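Local structure of biotin transporter BioY (Lactococcus lactis subsp. cremoris, 4DVE) at residues Tyr22-Met26 with Met57-Leu62; Ile49-Ile55 with Trp106-Pro110. The protein binds biotin within the membrane as the S component of an ECF-type ABC transporter and probably works with the energy-coupling factor complex that powers its uptake. All coordinates share one frame; numbering follows the deposited sequence.

Interaction 1: Tyr22-Met26 with Met57-Leu62; sequences YSAFM and MAGGLL. With BNG (nonyl beta-D-glucopyranoside), chain E.
Met57 CB, on helix 52-80, stands 4.3 Å from CE of Met26 on helix 13-33; both residues are modelled as selenomethionine. The next residue, Ala58, puts its CB 3.8 Å from Met26 CG, and the CA atoms of this pair, 6.5 Å apart, make the nearest CA approach between the segments. Leu61 reaches the selenium with one branch, CD1 to Met26 SE at 4.1 Å. Leu62 then parts its two methyls, CD1 going to the OG and CA of Ser23 and to Met26 CB, while CD2 meets Tyr22 CB at 3.7 Å. Met26 is therefore a knob in a hole formed by Met57, Ala58, Leu61 and Leu62. Its CG is anti to the backbone N (chi1 -171°), which carries the chain across to Ala58, and the bend at chi2 brings the selenium over that residue's backbone. The short helix segments run antiparallel at 167°, with axes 11.0 Å apart. On Ser23, OG bonds to Thr19 O, and the backbone O accepts a weak bond from O2 of nonyl glucoside, 3.5 Å long, and also pairs with Ser70 OG and Thr27 OG1. With no hydrogen bond between the segments and 285 Å² buried, they are held by apolar packing, the hydroxyl of Ser23 being satisfied within its own helix.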
ATOM      1  N   TYR A  22     -16.112  -5.542  -0.851  1.00 36.58           N
ATOM      2  CA  TYR A  22     -14.832  -5.382  -0.146  1.00 36.94           C
ATOM      3  C   TYR A  22     -13.750  -4.702  -0.978  1.00 33.92           C
ATOM      4  O   TYR A  22     -12.993  -3.857  -0.477  1.00 32.30           O
ATOM      5  CB  TYR A  22     -14.293  -6.748   0.279  1.00 39.93           C
ATOM      6  CG  TYR A  22     -15.102  -7.526   1.299  1.00 46.10           C
ATOM      7  CD1 TYR A  22     -15.984  -6.903   2.189  1.00 50.91           C
ATOM      8  CD2 TYR A  22     -14.919  -8.903   1.412  1.00 49.81           C
ATOM      9  CE1 TYR A  22     -16.685  -7.648   3.146  1.00 54.62           C
ATOM     10  CE2 TYR A  22     -15.577  -9.644   2.369  1.00 53.58           C
ATOM     11  CZ  TYR A  22     -16.460  -9.022   3.235  1.00 56.28           C
ATOM     12  OH  TYR A  22     -17.108  -9.815   4.156  1.00 60.06           O
ATOM     13  N   SER A  23     -13.658  -5.086  -2.244  0.50 33.22           N
ATOM     14  CA  SER A  23     -12.686  -4.488  -3.136  0.50 33.59           C
ATOM     15  C   SER A  23     -12.989  -3.003  -3.363  0.50 33.43           C
ATOM     16  O   SER A  23     -12.083  -2.176  -3.335  0.50 31.34           O
ATOM     17  CB  SER A  23     -12.645  -5.260  -4.452  0.50 34.44           C
ATOM     18  OG  SER A  23     -12.129  -6.563  -4.221  0.50 36.63           O
ATOM     19  N   ALA A  24     -14.271  -2.674  -3.564  1.00 33.83           N
ATOM     20  CA  ALA A  24     -14.699  -1.284  -3.715  1.00 33.25           C
ATOM     21  C   ALA A  24     -14.428  -0.513  -2.435  1.00 33.18           C
ATOM     22  O   ALA A  24     -13.899   0.589  -2.494  1.00 31.33           O
ATOM     23  CB  ALA A  24     -16.164  -1.178  -4.137  1.00 33.14           C
ATOM     24  N   PHE A  25     -14.738  -1.107  -1.278  1.00 34.88           N
ATOM     25  CA  PHE A  25     -14.425  -0.458   0.001  1.00 37.00           C
ATOM     26  C   PHE A  25     -12.927  -0.138   0.197  1.00 34.86           C
ATOM     27  O   PHE A  25     -12.567   0.928   0.709  1.00 34.55           O
ATOM     28  CB  PHE A  25     -14.936  -1.269   1.196  1.00 40.43           C
ATOM     29  CG  PHE A  25     -14.597  -0.636   2.514  1.00 44.14           C
ATOM     30  CD1 PHE A  25     -15.463   0.265   3.111  1.00 49.93           C
ATOM     31  CD2 PHE A  25     -13.375  -0.900   3.136  1.00 47.87           C
ATOM     32  CE1 PHE A  25     -15.137   0.874   4.320  1.00 51.94           C
ATOM     33  CE2 PHE A  25     -13.042  -0.288   4.334  1.00 50.69           C
ATOM     34  CZ  PHE A  25     -13.928   0.594   4.930  1.00 51.16           C
HETATM   35  N   MSE A  26     -12.073  -1.070  -0.197  1.00 32.96           N
HETATM   36  CA  MSE A  26     -10.627  -0.947  -0.028  1.00 32.67           C
HETATM   37  C   MSE A  26     -10.115   0.190  -0.879  1.00 33.34           C
HETATM   38  O   MSE A  26      -9.343   1.003  -0.384  1.00 33.48           O
HETATM   39  CB  MSE A  26      -9.974  -2.313  -0.342  1.00 32.35           C
HETATM   40  CG  MSE A  26      -8.500  -2.397   0.002  1.00 37.40           C
HETATM   41 SE   MSE A  26      -8.238  -2.333   1.967  0.73 37.28          SE
HETATM   42  CE  MSE A  26      -7.461  -0.543   1.972  1.00 35.58           C
HETATM   43  N   MSE A  57      -2.615  -2.589   3.703  1.00 32.46           N
HETATM   44  CA  MSE A  57      -3.722  -3.423   4.179  1.00 33.18           C
HETATM   45  C   MSE A  57      -4.400  -4.282   3.130  1.00 34.10           C
HETATM   46  O   MSE A  57      -4.964  -5.340   3.464  1.00 34.22           O
HETATM   47  CB  MSE A  57      -4.810  -2.511   4.743  1.00 35.24           C
HETATM   48  CG  MSE A  57      -4.394  -1.834   6.048  1.00 38.02           C
HETATM   49 SE   MSE A  57      -5.627  -0.338   6.458  0.68 39.92          SE
HETATM   50  CE  MSE A  57      -7.287  -1.408   6.403  1.00 48.00           C
ATOM     51  N   ALA A  58      -4.382  -3.828   1.875  1.00 32.90           N
ATOM     52  CA  ALA A  58      -5.149  -4.439   0.779  1.00 32.95           C
ATOM     53  C   ALA A  58      -4.846  -5.926   0.565  1.00 34.32           C
ATOM     54  O   ALA A  58      -5.772  -6.745   0.442  1.00 30.85           O
ATOM     55  CB  ALA A  58      -4.925  -3.659  -0.520  1.00 29.88           C
ATOM     56  N   GLY A  59      -3.560  -6.264   0.480  1.00 31.77           N
ATOM     57  CA  GLY A  59      -3.124  -7.667   0.305  1.00 32.11           C
ATOM     58  C   GLY A  59      -3.390  -8.583   1.492  1.00 33.12           C
ATOM     59  O   GLY A  59      -3.629  -9.782   1.322  1.00 32.65           O
ATOM     60  N   GLY A  60      -3.359  -8.034   2.707  1.00 35.68           N
ATOM     61  CA  GLY A  60      -3.634  -8.814   3.904  1.00 35.05           C
ATOM     62  C   GLY A  60      -5.112  -9.091   4.115  1.00 35.43           C
ATOM     63  O   GLY A  60      -5.474  -9.998   4.881  1.00 34.20           O
ATOM     64  N   LEU A  61      -5.963  -8.295   3.472  1.00 35.03           N
ATOM     65  CA  LEU A  61      -7.414  -8.512   3.536  1.00 37.03           C
ATOM     66  C   LEU A  61      -7.941  -9.308   2.364  1.00 35.99           C
ATOM     67  O   LEU A  61      -8.708 -10.241   2.548  1.00 37.95           O
ATOM     68  CB  LEU A  61      -8.177  -7.193   3.645  1.00 39.02           C
ATOM     69  CG  LEU A  61      -8.081  -6.533   5.018  1.00 42.17           C
ATOM     70  CD1 LEU A  61      -8.652  -5.104   5.013  1.00 42.33           C
ATOM     71  CD2 LEU A  61      -8.726  -7.440   6.063  1.00 41.08           C
ATOM     72  N   LEU A  62      -7.525  -8.942   1.158  1.00 33.66           N
ATOM     73  CA  LEU A  62      -8.146  -9.450  -0.039  1.00 32.73           C
ATOM     74  C   LEU A  62      -7.246 -10.374  -0.811  1.00 33.67           C
ATOM     75  O   LEU A  62      -7.615 -10.842  -1.889  1.00 32.12           O
ATOM     76  CB  LEU A  62      -8.586  -8.260  -0.907  1.00 32.97           C
ATOM     77  CG  LEU A  62      -9.724  -7.426  -0.279  1.00 38.13           C
ATOM     78  CD1 LEU A  62     -10.140  -6.261  -1.162  1.00 40.51           C
ATOM     79  CD2 LEU A  62     -10.938  -8.292   0.086  1.00 38.21           C
TER
HETATM   80  C1  BNG E 202     -13.584  -0.562  -7.757  1.00 48.95           C
HETATM   81  C2  BNG E 202     -13.050  -1.879  -7.205  1.00 54.20           C
HETATM   82  C3  BNG E 202     -13.100  -2.974  -8.263  1.00 57.11           C
HETATM   83  C4  BNG E 202     -14.472  -3.033  -8.924  1.00 56.85           C
HETATM   84  C5  BNG E 202     -14.921  -1.648  -9.372  1.00 57.52           C
HETATM   85  C6  BNG E 202     -16.325  -1.694  -9.964  1.00 55.45           C
HETATM   86  C1' BNG E 202     -14.201   1.636  -7.152  1.00 45.23           C
HETATM   87  C2' BNG E 202     -14.675   2.430  -5.940  1.00 43.64           C
HETATM   88  C3' BNG E 202     -14.410   3.919  -6.126  1.00 42.81           C
HETATM   89  C4' BNG E 202     -14.666   4.685  -4.832  1.00 42.50           C
HETATM   90  C5' BNG E 202     -14.494   6.184  -5.043  1.00 44.95           C
HETATM   91  C6' BNG E 202     -14.508   6.926  -3.711  1.00 51.51           C
HETATM   92  C7' BNG E 202     -14.642   8.429  -3.926  1.00 59.93           C
HETATM   93  C8' BNG E 202     -14.402   9.190  -2.627  1.00 69.31           C
HETATM   94  C9' BNG E 202     -15.298   8.675  -1.522  1.00 72.58           C
HETATM   95  O1  BNG E 202     -13.610   0.413  -6.716  1.00 54.96           O
HETATM   96  O2  BNG E 202     -11.698  -1.699  -6.768  1.00 50.49           O
HETATM   97  O3  BNG E 202     -12.809  -4.238  -7.655  1.00 65.75           O
HETATM   98  O4  BNG E 202     -14.419  -3.908 -10.056  1.00 62.88           O
HETATM   99  O5  BNG E 202     -14.904  -0.758  -8.258  1.00 53.86           O
HETATM  100  O6  BNG E 202     -16.879  -0.373  -9.983  1.00 50.85           O

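Interaction 2: Ile49-Ile55 with Trp106-Pro110; sequences ILQNMGI and WLFTP. With BTN (biotin), chain D.
The biotin pocket of this S component is built partly by Ile49, Asn52 and Trp106, which meet where the start of helix 52-80 faces helix 100-119. Ile55 CG1 sits over one face of the indole, 4.0 Å from the centroid of the five-membered ring and 22° off its normal, a CH-pi contact. The other branch, CG2, lies anti to the backbone N and turns toward the helix backbone, 3.6 Å from Trp106 O, with Thr109 CB close by. Asn52 CB approaches the indole obliquely, 3.8 Å from NE1. At the ring's edge, near its plane, come Ile49 CD1, 3.8 Å from CZ2, and the biotin sulfur S1, 3.9 Å from the same carbon. A hydrogen bond to biotin comes from the other segment: Ile49 N donates to the ureido oxygen O3 over 3.0 Å, nearly straight at 168°. The polar end of Asn52 is engaged by Lys176 at OD1 and Asp173 at ND2, which probably fixes the amide's rotation while ND2 lies 3.6 Å from biotin C6. Were Trp106 cut back to an alanine, Ile55 CG1 would probably lose its aromatic face and a gap would open beside the thioether sulfur. Beyond the pocket, Trp106 and Thr109 pack on Val143 of helix 128-155, Ile55 reaches Ile30 of helix 13-33, and Pro110 rests on Val71 farther along helix 52-80.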
ATOM      1  N   ILE A  49       2.906  11.023   4.484  1.00 33.59           N
ATOM      2  CA  ILE A  49       1.496  10.838   4.164  1.00 33.82           C
ATOM      3  C   ILE A  49       0.916   9.720   5.024  1.00 35.67           C
ATOM      4  O   ILE A  49       1.638   9.021   5.762  1.00 34.46           O
ATOM      5  CB  ILE A  49       1.295  10.473   2.657  1.00 33.95           C
ATOM      6  CG1 ILE A  49       1.940   9.118   2.309  1.00 33.02           C
ATOM      7  CG2 ILE A  49       1.875  11.552   1.727  1.00 30.90           C
ATOM      8  CD1 ILE A  49       1.501   8.558   0.961  1.00 32.71           C
ATOM      9  N   LEU A  50      -0.386   9.526   4.900  1.00 36.30           N
ATOM     10  CA  LEU A  50      -1.046   8.385   5.510  1.00 36.33           C
ATOM     11  C   LEU A  50      -1.480   7.338   4.479  1.00 35.96           C
ATOM     12  O   LEU A  50      -1.674   6.178   4.837  1.00 34.90           O
ATOM     13  CB  LEU A  50      -2.249   8.858   6.330  1.00 39.89           C
ATOM     14  CG  LEU A  50      -2.969   7.821   7.196  1.00 43.00           C
ATOM     15  CD1 LEU A  50      -2.026   7.094   8.164  1.00 42.20           C
ATOM     16  CD2 LEU A  50      -4.143   8.472   7.945  1.00 45.45           C
ATOM     17  N   GLN A  51      -1.600   7.725   3.208  1.00 32.93           N
ATOM     18  CA  GLN A  51      -2.288   6.890   2.213  1.00 34.42           C
ATOM     19  C   GLN A  51      -1.618   5.527   1.931  1.00 33.23           C
ATOM     20  O   GLN A  51      -2.300   4.544   1.595  1.00 31.34           O
ATOM     21  CB  GLN A  51      -2.503   7.731   0.938  1.00 34.59           C
ATOM     22  CG  GLN A  51      -3.219   7.070  -0.189  1.00 35.19           C
ATOM     23  CD  GLN A  51      -3.667   8.053  -1.273  1.00 36.83           C
ATOM     24  OE1 GLN A  51      -4.882   8.257  -1.486  1.00 37.49           O
ATOM     25  NE2 GLN A  51      -2.712   8.629  -1.979  1.00 30.28           N
ATOM     26  N   ASN A  52      -0.284   5.456   2.062  1.00 32.73           N
ATOM     27  CA  ASN A  52       0.402   4.198   1.883  1.00 31.43           C
ATOM     28  C   ASN A  52      -0.034   3.103   2.873  1.00 31.03           C
ATOM     29  O   ASN A  52       0.127   1.922   2.590  1.00 30.12           O
ATOM     30  CB  ASN A  52       1.932   4.354   1.831  1.00 31.61           C
ATOM     31  CG  ASN A  52       2.514   4.902   3.104  1.00 31.60           C
ATOM     32  OD1 ASN A  52       1.949   5.819   3.700  1.00 30.59           O
ATOM     33  ND2 ASN A  52       3.673   4.359   3.521  1.00 30.93           N
HETATM   34  N   MSE A  53      -0.625   3.470   4.004  1.00 31.21           N
HETATM   35  CA  MSE A  53      -1.161   2.458   4.922  1.00 33.07           C
HETATM   36  C   MSE A  53      -2.250   1.596   4.262  1.00 33.26           C
HETATM   37  O   MSE A  53      -2.348   0.365   4.503  1.00 31.78           O
HETATM   38  CB  MSE A  53      -1.710   3.156   6.167  1.00 35.06           C
HETATM   39  CG  MSE A  53      -2.227   2.119   7.169  1.00 39.93           C
HETATM   40 SE   MSE A  53      -2.752   2.969   8.877  0.67 38.62          SE
HETATM   41  CE  MSE A  53      -4.407   3.806   8.229  1.00 50.64           C
ATOM     42  N   GLY A  54      -3.122   2.233   3.484  1.00 31.65           N
ATOM     43  CA  GLY A  54      -4.204   1.504   2.817  1.00 32.72           C
ATOM     44  C   GLY A  54      -3.660   0.501   1.800  1.00 31.77           C
ATOM     45  O   GLY A  54      -4.250  -0.565   1.582  1.00 31.60           O
ATOM     46  N   ILE A  55      -2.562   0.882   1.153  1.00 30.06           N
ATOM     47  CA  ILE A  55      -1.867   0.030   0.224  1.00 31.36           C
ATOM     48  C   ILE A  55      -1.362  -1.215   0.951  1.00 30.98           C
ATOM     49  O   ILE A  55      -1.438  -2.310   0.421  1.00 31.33           O
ATOM     50  CB  ILE A  55      -0.652   0.726  -0.441  1.00 31.09           C
ATOM     51  CG1 ILE A  55      -1.060   2.052  -1.110  1.00 33.00           C
ATOM     52  CG2 ILE A  55       0.003  -0.218  -1.454  1.00 28.57           C
ATOM     53  CD1 ILE A  55      -2.202   1.927  -2.107  1.00 32.46           C
ATOM     54  N   TRP A 106       3.674   0.665  -5.127  1.00 29.56           N
ATOM     55  CA  TRP A 106       2.367   0.372  -4.504  1.00 29.61           C
ATOM     56  C   TRP A 106       1.549  -0.645  -5.271  1.00 30.53           C
ATOM     57  O   TRP A 106       0.877  -1.448  -4.671  1.00 32.52           O
ATOM     58  CB  TRP A 106       1.522   1.608  -4.335  1.00 29.56           C
ATOM     59  CG  TRP A 106       1.977   2.622  -3.334  1.00 29.01           C
ATOM     60  CD1 TRP A 106       3.017   2.534  -2.405  1.00 29.51           C
ATOM     61  CD2 TRP A 106       1.410   3.955  -3.156  1.00 29.02           C
ATOM     62  NE1 TRP A 106       3.111   3.680  -1.680  1.00 29.97           N
ATOM     63  CE2 TRP A 106       2.167   4.583  -2.086  1.00 30.50           C
ATOM     64  CE3 TRP A 106       0.362   4.647  -3.740  1.00 31.97           C
ATOM     65  CZ2 TRP A 106       1.876   5.867  -1.635  1.00 31.92           C
ATOM     66  CZ3 TRP A 106       0.062   5.925  -3.265  1.00 33.71           C
ATOM     67  CH2 TRP A 106       0.818   6.528  -2.249  1.00 32.70           C
ATOM     68  N   LEU A 107       1.599  -0.609  -6.602  1.00 32.91           N
ATOM     69  CA  LEU A 107       0.933  -1.600  -7.413  1.00 34.21           C
ATOM     70  C   LEU A 107       1.357  -3.039  -7.103  1.00 37.11           C
ATOM     71  O   LEU A 107       0.536  -3.932  -7.190  1.00 38.57           O
ATOM     72  CB  LEU A 107       1.134  -1.322  -8.901  1.00 37.86           C
ATOM     73  CG  LEU A 107       0.371  -2.266  -9.847  1.00 44.37           C
ATOM     74  CD1 LEU A 107      -1.155  -2.201  -9.604  1.00 43.42           C
ATOM     75  CD2 LEU A 107       0.730  -1.936 -11.286  1.00 46.71           C
ATOM     76  N   PHE A 108       2.614  -3.266  -6.714  1.00 34.96           N
ATOM     77  CA  PHE A 108       3.116  -4.615  -6.456  1.00 35.64           C
ATOM     78  C   PHE A 108       3.014  -5.059  -5.007  1.00 34.37           C
ATOM     79  O   PHE A 108       3.079  -6.245  -4.722  1.00 34.23           O
ATOM     80  CB  PHE A 108       4.585  -4.702  -6.892  1.00 38.26           C
ATOM     81  CG  PHE A 108       4.757  -4.520  -8.343  1.00 40.34           C
ATOM     82  CD1 PHE A 108       4.613  -5.603  -9.209  1.00 44.93           C
ATOM     83  CD2 PHE A 108       4.991  -3.260  -8.874  1.00 41.80           C
ATOM     84  CE1 PHE A 108       4.738  -5.425 -10.578  1.00 48.43           C
ATOM     85  CE2 PHE A 108       5.116  -3.074 -10.239  1.00 44.10           C
ATOM     86  CZ  PHE A 108       4.986  -4.153 -11.096  1.00 46.71           C
ATOM     87  N   THR A 109       2.883  -4.103  -4.100  1.00 32.76           N
ATOM     88  CA  THR A 109       2.852  -4.362  -2.663  1.00 32.31           C
ATOM     89  C   THR A 109       1.765  -5.363  -2.242  1.00 30.63           C
ATOM     90  O   THR A 109       2.083  -6.302  -1.514  1.00 31.41           O
ATOM     91  CB  THR A 109       2.724  -3.028  -1.891  1.00 31.60           C
ATOM     92  OG1 THR A 109       3.926  -2.280  -2.113  1.00 33.63           O
ATOM     93  CG2 THR A 109       2.480  -3.207  -0.384  1.00 30.61           C
ATOM     94  N   PRO A 110       0.511  -5.182  -2.699  1.00 29.72           N
ATOM     95  CA  PRO A 110      -0.523  -6.143  -2.238  1.00 31.21           C
ATOM     96  C   PRO A 110      -0.311  -7.524  -2.782  1.00 31.64           C
ATOM     97  O   PRO A 110      -0.625  -8.476  -2.106  1.00 32.10           O
ATOM     98  CB  PRO A 110      -1.853  -5.552  -2.741  1.00 31.40           C
ATOM     99  CG  PRO A 110      -1.492  -4.397  -3.574  1.00 32.55           C
ATOM    100  CD  PRO A 110      -0.074  -4.030  -3.406  1.00 30.36           C
TER
HETATM  101  C11 BTN D 201       1.995  10.906  -3.937  1.00 46.68           C
HETATM  102  O11 BTN D 201       0.843  11.102  -3.486  1.00 51.06           O
HETATM  103  O12 BTN D 201       2.426  11.612  -4.859  1.00 50.93           O
HETATM  104  C10 BTN D 201       2.891   9.782  -3.382  1.00 39.01           C
HETATM  105  C9  BTN D 201       3.630  10.174  -2.101  1.00 35.45           C
HETATM  106  C8  BTN D 201       4.560   9.027  -1.638  1.00 32.37           C
HETATM  107  C7  BTN D 201       5.072   9.267  -0.209  1.00 30.76           C
HETATM  108  C2  BTN D 201       5.960   8.143   0.294  1.00 31.08           C
HETATM  109  S1  BTN D 201       5.015   6.626   0.522  0.99 30.51           S
HETATM  110  C6  BTN D 201       6.294   5.950   1.559  1.00 29.89           C
HETATM  111  C5  BTN D 201       6.915   7.116   2.367  1.00 28.81           C
HETATM  112  N1  BTN D 201       6.234   7.294   3.623  1.00 28.24           N
HETATM  113  C3  BTN D 201       5.586   8.453   3.704  1.00 30.27           C
HETATM  114  O3  BTN D 201       4.936   8.845   4.674  1.00 31.45           O
HETATM  115  N2  BTN D 201       5.782   9.123   2.555  1.00 29.37           N
HETATM  116  C4  BTN D 201       6.637   8.426   1.628  1.00 27.64           C

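Helix 52-80 carries one segment of each contact: interaction 2 uses its N-terminal end, and interaction 1 the turns that follow. Their centres are 11 Å apart, and they touch directly, the shortest approach being a packing contact of 3.2 Å between Met26 CE and Gly54 O. Pro110 of interaction 2 packs its CB 3.7 Å from Gly59 N and 4.2 Å from Ala58 CB of interaction 1, so helices 13-33 and 100-119 both meet helix 52-80 at Ala58. Only interaction 2 reaches biotin; the side chain of Met57 is about 14 Å from the bound biotin. Interaction 1 instead borders a detergent molecule through Ser23 and Ala24, with Ser23 CB 3.4 Å from its O3.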